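Local atomic coordinates of DyP-type peroxidase (Pleurotus ostreatus PC15, PDB entry 6FSK), a protein that probably uses hydrogen peroxide, through its heme b cofactor, to oxidise substrates such as dyes and Mn(II). Residues Pro17-Glu21 / Arg355-Gln359. The protein carries 1 engineered substitution. Residue numbers count along the deposited sequence, not the author numbering.
Sequences PKRTE and RRGIQ. With HEM (protoporphyrin IX containing Fe), chain C.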
loop_
_atom_site.group_PDB
_atom_site.type_symbol
_atom_site.label_atom_id
_atom_site.label_comp_id
_atom_site.label_asym_id
_atom_site.label_seq_id
_atom_site.Cartn_x
_atom_site.Cartn_y
_atom_site.Cartn_z
ATOM N N PRO A 17 -5.407 -13.516 5.747
ATOM C CA PRO A 17 -6.777 -13.121 5.802
ATOM C C PRO A 17 -7.062 -12.472 7.158
ATOM O O PRO A 17 -6.468 -12.842 8.185
ATOM C CB PRO A 17 -7.545 -14.444 5.691
ATOM C CG PRO A 17 -6.639 -15.438 6.174
ATOM C CD PRO A 17 -5.241 -14.977 5.811
ATOM N N LYS A 18 -7.921 -11.461 7.126
ATOM C CA LYS A 18 -8.163 -10.717 8.371
ATOM C C LYS A 18 -9.441 -9.925 8.413
ATOM O O LYS A 18 -9.874 -9.315 7.401
ATOM C CB LYS A 18 -6.993 -9.755 8.522
ATOM C CG LYS A 18 -6.788 -8.834 7.295
ATOM C CD LYS A 18 -5.415 -8.145 7.281
ATOM C CE LYS A 18 -5.165 -7.241 6.076
ATOM N NZ LYS A 18 -3.732 -6.873 5.986
ATOM N N ARG A 19 -9.955 -9.785 9.618
ATOM C CA ARG A 19 -10.854 -8.739 9.998
ATOM C C ARG A 19 -10.153 -7.698 10.887
ATOM O O ARG A 19 -10.611 -6.536 10.985
ATOM C CB ARG A 19 -12.076 -9.341 10.725
ATOM C CG ARG A 19 -12.942 -10.123 9.718
ATOM C CD ARG A 19 -14.249 -10.661 10.300
ATOM N NE ARG A 19 -15.139 -9.685 10.927
ATOM C CZ ARG A 19 -15.099 -9.282 12.203
ATOM N NH1 ARG A 19 -14.194 -9.720 13.090
ATOM N NH2 ARG A 19 -15.984 -8.385 12.612
ATOM N N THR A 20 -9.063 -8.142 11.570
ATOM C CA THR A 20 -8.277 -7.292 12.469
ATOM C C THR A 20 -6.824 -7.717 12.402
ATOM O O THR A 20 -6.501 -8.861 12.058
ATOM C CB THR A 20 -8.827 -7.255 13.890
ATOM O OG1 THR A 20 -8.155 -6.292 14.698
ATOM C CG2 THR A 20 -8.752 -8.634 14.546
ATOM N N GLU A 21 -5.954 -6.784 12.664
ATOM C CA GLU A 21 -4.509 -7.019 12.558
ATOM C C GLU A 21 -3.771 -6.123 13.514
ATOM O O GLU A 21 -4.021 -4.921 13.539
ATOM C CB GLU A 21 -4.033 -6.819 11.088
ATOM C CG GLU A 21 -2.612 -7.235 10.810
ATOM C CD GLU A 21 -2.297 -7.199 9.320
ATOM O OE1 GLU A 21 -2.892 -6.366 8.641
ATOM O OE2 GLU A 21 -1.401 -8.012 8.891
ATOM N N ARG A 355 -0.470 -4.724 -2.445
ATOM C CA ARG A 355 -0.931 -4.007 -1.222
ATOM C C ARG A 355 -1.705 -4.892 -0.291
ATOM O O ARG A 355 -2.511 -5.753 -0.716
ATOM C CB ARG A 355 -1.814 -2.845 -1.611
ATOM C CG ARG A 355 -1.083 -1.775 -2.340
ATOM C CD ARG A 355 -2.005 -0.776 -3.041
ATOM N NE ARG A 355 -2.811 -1.430 -4.085
ATOM C CZ ARG A 355 -4.137 -1.360 -4.126
ATOM N NH1 ARG A 355 -4.849 -0.622 -3.259
ATOM N NH2 ARG A 355 -4.763 -2.036 -5.038
ATOM N N ARG A 356 -1.464 -4.741 1.009
ATOM C CA ARG A 356 -2.139 -5.533 2.036
ATOM C C ARG A 356 -2.705 -4.546 3.112
ATOM O O ARG A 356 -2.561 -4.853 4.302
ATOM C CB ARG A 356 -1.231 -6.566 2.679
ATOM C CG ARG A 356 -0.590 -7.516 1.744
ATOM C CD ARG A 356 -1.578 -8.508 1.142
ATOM N NE ARG A 356 -0.912 -9.473 0.310
ATOM C CZ ARG A 356 -1.384 -10.026 -0.810
ATOM N NH1 ARG A 356 -2.542 -9.712 -1.299
ATOM N NH2 ARG A 356 -0.626 -10.932 -1.456
ATOM N N GLY A 357 -3.305 -3.447 2.701
ATOM C CA GLY A 357 -3.844 -2.444 3.669
ATOM C C GLY A 357 -4.946 -2.953 4.530
ATOM O O GLY A 357 -5.691 -3.918 4.184
ATOM N N ILE A 358 -5.042 -2.352 5.684
ATOM C CA ILE A 358 -6.229 -2.518 6.485
ATOM C C ILE A 358 -6.543 -1.129 7.081
ATOM O O ILE A 358 -5.651 -0.382 7.474
ATOM C CB ILE A 358 -6.047 -3.596 7.624
ATOM C CG1 ILE A 358 -7.371 -3.929 8.330
ATOM C CG2 ILE A 358 -4.966 -3.254 8.630
ATOM C CD1 ILE A 358 -7.335 -5.143 9.258
ATOM N N GLN A 359 -7.819 -0.883 7.259
ATOM C CA GLN A 359 -8.265 0.338 7.819
ATOM C C GLN A 359 -7.995 0.395 9.331
ATOM O O GLN A 359 -7.784 -0.631 9.962
ATOM C CB GLN A 359 -9.761 0.503 7.602
ATOM C CG GLN A 359 -10.320 0.334 6.174
ATOM C CD GLN A 359 -10.792 -1.068 5.867
ATOM O OE1 GLN A 359 -10.178 -2.029 6.274
ATOM N NE2 GLN A 359 -11.870 -1.176 5.176
HETATM C CHA HEM C . -5.451 1.761 -5.682
HETATM C CHB HEM C . -7.086 4.312 -1.932
HETATM C CHC HEM C . -2.539 5.033 -0.524
HETATM C CHD HEM C . -0.869 2.740 -4.452
HETATM C C1A HEM C . -6.332 2.378 -4.793
HETATM C C2A HEM C . -7.760 2.352 -4.866
HETATM C C3A HEM C . -8.222 3.019 -3.799
HETATM C C4A HEM C . -7.075 3.526 -3.109
HETATM C CMA HEM C . -9.648 3.312 -3.479
HETATM C CAA HEM C . -8.565 1.706 -5.983
HETATM C CBA HEM C . -9.024 0.268 -5.783
HETATM C CGA HEM C . -7.890 -0.722 -5.831
HETATM O O1A HEM C . -7.381 -1.035 -6.909
HETATM O O2A HEM C . -7.510 -1.229 -4.745
HETATM C C1B HEM C . -5.994 4.763 -1.185
HETATM C C2B HEM C . -6.044 5.461 0.017
HETATM C C3B HEM C . -4.779 5.659 0.474
HETATM C C4B HEM C . -3.921 5.055 -0.556
HETATM C CMB HEM C . -7.293 5.965 0.696
HETATM C CAB HEM C . -4.213 6.340 1.659
HETATM C CBB HEM C . -4.900 6.555 2.760
HETATM C C1C HEM C . -1.652 4.583 -1.453
HETATM C C2C HEM C . -0.254 4.680 -1.474
HETATM C C3C HEM C . 0.244 4.066 -2.586
HETATM C C4C HEM C . -0.895 3.496 -3.263
HETATM C CMC HEM C . 0.550 5.347 -0.390
HETATM C CAC HEM C . 1.617 3.944 -3.149
HETATM C CBC HEM C . 2.600 4.840 -2.925
HETATM C C1D HEM C . -2.018 2.233 -5.065
HETATM C C2D HEM C . -1.897 1.291 -6.220
HETATM C C3D HEM C . -3.216 0.987 -6.528
HETATM C C4D HEM C . -4.035 1.783 -5.630
HETATM C CMD HEM C . -0.677 0.755 -6.856
HETATM C CAD HEM C . -3.731 0.116 -7.668
HETATM C CBD HEM C . -3.850 0.852 -8.965
HETATM C CGD HEM C . -4.236 -0.070 -10.095
HETATM O O1D HEM C . -5.212 0.343 -10.769
HETATM O O2D HEM C . -3.695 -1.150 -10.223
HETATM N NA HEM C . -5.888 3.201 -3.757
HETATM N NB HEM C . -4.706 4.593 -1.570
HETATM N NC HEM C . -2.042 3.947 -2.657
HETATM N ND HEM C . -3.292 2.542 -4.816
HETATM FE FE HEM C . -3.992 3.629 -3.255
#
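A single lysine ammonium ties the two segments together: the extended chain of Lys-18 carries NZ to the backbone O of Arg-356 (2.9 Å), while the same NZ makes a salt bridge with Glu-21 OE1 (2.8 Å). Lysine suits the place: its long, flexible chain spans the gap and its ammonium offers several protons, and the buried Glu-21 carboxylate balances its charge. Beside this polar link, Ile-358 supplies the apolar filling. Its CG2 lies 3.7 Å from Glu-21 OE1, its CD1 4.0 Å from Thr-20 CA, and its CB 4.1 Å from Lys-18 CE, so the branched side chain packs against lysine methylenes and backbone alike. Arg-356 directs its guanidinium away, to the carbonyls of Asp-11 and Ile-12. Arg-355 faces the heme instead: NH1 (3.1 Å) and NH2 (2.9 Å) both hydrogen-bond HEM O2A, and Asp-191 pairs with NH1. Arg-19 and Thr-20, opposite Gly-140, form a classic beta bulge. The contact joins strands 20-28 and 354-360, bridging the two ferredoxin-like domains of the DyP-type peroxidase fold, whose heme Arg-355 helps hold.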